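Local coordinates for protein TatD-related deoxyribonuclease (Thermotoga maritima, PDB 1J6O) that probably acts as a metal-dependent deoxyribonuclease of the TatD family, hydrolysing ester bonds in DNA, at residues F68-H74 with K97-E103. Sequence-based numbering, arbitrary orientation.
Sequences FCSVGVH and KVVAIGE
Strands 68-71 and 98-102 run parallel, their axes 4.3 Å apart at closest approach and inclined at 27°. Phe68 (chi1 m) sets CD2 3.8 Å from Val99 CG1. Cys69 fixes the register opposite Val98: Cys69 N donates to Lys97 O (2.8 Å) and Val99 N to Cys69 O (2.8 Å). Val99, at phi/psi -116/4, departs from extended geometry and is skipped in the register, Ser70 CA lying 4.5 Å from Ala100 CA; chi1 t carries Ser70 OG to Gly102 O, a 2.8 Å hydrogen bond. Val71 N reaches Ala100 O at 3.3 Å and Val71 O accepts from Gly102 N at 2.8 Å, while Val71 CG2 meets Ile101 CD1 at 3.9 Å; Val71 also packs on helix 85-92. That helix makes the beta-alpha-beta crossover between these neighbouring strands of the TIM-type barrel. Gly72, nearly fully extended, lies beside Gly102; a beta carbon on Gly72 would lie 2.8 Å from Gly102 C, a clash. A cis peptide follows Gly102. His74 (chi1 t), its ND1 hydrogen-bonded to His76 N, brings CD2 to within 3.5 Å of Glu103 OE2, a van der Waals contact; Glu103, a predicted metal ligand, hydrogen-bonds His17 through OE1.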
loop_
_atom_site.group_PDB
_atom_site.type_symbol
_atom_site.label_atom_id
_atom_site.label_comp_id
_atom_site.label_asym_id
_atom_site.label_seq_id
_atom_site.Cartn_x
_atom_site.Cartn_y
_atom_site.Cartn_z
ATOM N N PHE A 68 -11.015 4.130 -2.353
ATOM C CA PHE A 68 -10.791 3.483 -3.642
ATOM C C PHE A 68 -10.348 2.093 -3.224
ATOM O O PHE A 68 -9.969 1.880 -2.059
ATOM C CB PHE A 68 -9.746 4.214 -4.479
ATOM C CG PHE A 68 -10.216 5.569 -4.889
ATOM C CD1 PHE A 68 -10.035 6.667 -4.046
ATOM C CD2 PHE A 68 -10.953 5.721 -6.059
ATOM C CE1 PHE A 68 -10.591 7.921 -4.362
ATOM C CE2 PHE A 68 -11.517 6.965 -6.393
ATOM C CZ PHE A 68 -11.331 8.061 -5.539
ATOM N N CYS A 69 -10.328 1.170 -4.175
ATOM C CA CYS A 69 -9.972 -0.208 -3.886
ATOM C C CYS A 69 -8.819 -0.874 -4.654
ATOM O O CYS A 69 -8.529 -0.498 -5.785
ATOM C CB CYS A 69 -11.267 -1.009 -4.163
ATOM S SG CYS A 69 -11.309 -2.780 -3.859
ATOM N N SER A 70 -8.150 -1.834 -4.003
ATOM C CA SER A 70 -7.061 -2.581 -4.633
ATOM C C SER A 70 -7.519 -4.013 -4.400
ATOM O O SER A 70 -7.907 -4.362 -3.269
ATOM C CB SER A 70 -5.708 -2.386 -3.947
ATOM O OG SER A 70 -4.701 -3.072 -4.678
ATOM N N VAL A 71 -7.480 -4.848 -5.438
ATOM C CA VAL A 71 -7.904 -6.240 -5.282
ATOM C C VAL A 71 -6.727 -7.148 -5.589
ATOM O O VAL A 71 -5.919 -6.865 -6.495
ATOM C CB VAL A 71 -9.096 -6.603 -6.214
ATOM C CG1 VAL A 71 -10.296 -5.709 -5.882
ATOM C CG2 VAL A 71 -8.713 -6.445 -7.709
ATOM N N GLY A 72 -6.629 -8.230 -4.826
ATOM C CA GLY A 72 -5.531 -9.162 -5.028
ATOM C C GLY A 72 -5.504 -10.274 -3.999
ATOM O O GLY A 72 -6.402 -10.408 -3.150
ATOM N N VAL A 73 -4.456 -11.078 -4.104
ATOM C CA VAL A 73 -4.250 -12.199 -3.222
ATOM C C VAL A 73 -2.860 -12.088 -2.638
ATOM O O VAL A 73 -1.845 -12.125 -3.358
ATOM C CB VAL A 73 -4.390 -13.540 -3.996
ATOM C CG1 VAL A 73 -4.182 -14.708 -3.048
ATOM C CG2 VAL A 73 -5.776 -13.634 -4.617
ATOM N N HIS A 74 -2.840 -11.998 -1.322
ATOM C CA HIS A 74 -1.629 -11.873 -0.510
ATOM C C HIS A 74 -0.798 -13.161 -0.620
ATOM O O HIS A 74 -1.337 -14.241 -0.808
ATOM C CB HIS A 74 -2.101 -11.609 0.935
ATOM C CG HIS A 74 -1.015 -11.274 1.919
ATOM N ND1 HIS A 74 -0.116 -12.209 2.392
ATOM C CD2 HIS A 74 -0.740 -10.119 2.580
ATOM C CE1 HIS A 74 0.666 -11.645 3.299
ATOM N NE2 HIS A 74 0.307 -10.378 3.433
ATOM N N LYS A 97 -14.035 1.814 -9.119
ATOM C CA LYS A 97 -13.475 2.060 -7.793
ATOM C C LYS A 97 -12.148 1.315 -7.599
ATOM O O LYS A 97 -11.392 1.636 -6.676
ATOM C CB LYS A 97 -14.478 1.622 -6.724
ATOM C CG LYS A 97 -15.557 2.639 -6.434
ATOM C CD LYS A 97 -14.953 3.797 -5.659
ATOM C CE LYS A 97 -16.041 4.612 -4.976
ATOM N NZ LYS A 97 -15.464 5.438 -3.906
ATOM N N VAL A 98 -11.882 0.313 -8.447
ATOM C CA VAL A 98 -10.626 -0.462 -8.344
ATOM C C VAL A 98 -9.517 0.318 -9.052
ATOM O O VAL A 98 -9.559 0.539 -10.284
ATOM C CB VAL A 98 -10.781 -1.855 -8.946
ATOM C CG1 VAL A 98 -9.427 -2.575 -8.955
ATOM C CG2 VAL A 98 -11.773 -2.658 -8.106
ATOM N N VAL A 99 -8.507 0.711 -8.278
ATOM C CA VAL A 99 -7.402 1.492 -8.818
ATOM C C VAL A 99 -6.048 0.811 -8.780
ATOM O O VAL A 99 -5.034 1.396 -9.160
ATOM C CB VAL A 99 -7.284 2.828 -8.024
ATOM C CG1 VAL A 99 -8.589 3.634 -8.140
ATOM C CG2 VAL A 99 -7.056 2.524 -6.530
ATOM N N ALA A 100 -6.019 -0.440 -8.338
ATOM C CA ALA A 100 -4.751 -1.120 -8.268
ATOM C C ALA A 100 -4.981 -2.600 -8.061
ATOM O O ALA A 100 -6.099 -3.017 -7.782
ATOM C CB ALA A 100 -3.931 -0.569 -7.069
ATOM N N ILE A 101 -3.913 -3.361 -8.250
ATOM C CA ILE A 101 -3.912 -4.807 -8.079
ATOM C C ILE A 101 -2.951 -5.040 -6.915
ATOM O O ILE A 101 -1.790 -4.589 -6.943
ATOM C CB ILE A 101 -3.376 -5.586 -9.334
ATOM C CG1 ILE A 101 -4.353 -5.463 -10.505
ATOM C CG2 ILE A 101 -3.230 -7.101 -8.977
ATOM C CD1 ILE A 101 -5.734 -6.048 -10.247
ATOM N N GLY A 102 -3.455 -5.726 -5.887
ATOM C CA GLY A 102 -2.682 -6.041 -4.693
ATOM C C GLY A 102 -3.691 -6.116 -3.549
ATOM O O GLY A 102 -4.840 -5.708 -3.724
ATOM N N GLU A 103 -3.283 -6.530 -2.361
ATOM C CA GLU A 103 -1.918 -6.909 -2.023
ATOM C C GLU A 103 -1.377 -8.161 -2.713
ATOM O O GLU A 103 -2.064 -9.179 -2.822
ATOM C CB GLU A 103 -1.846 -7.072 -0.493
ATOM C CG GLU A 103 -0.531 -6.656 0.100
ATOM C CD GLU A 103 -0.585 -6.495 1.611
ATOM O OE1 GLU A 103 -1.609 -6.015 2.156
ATOM O OE2 GLU A 103 0.426 -6.846 2.252
#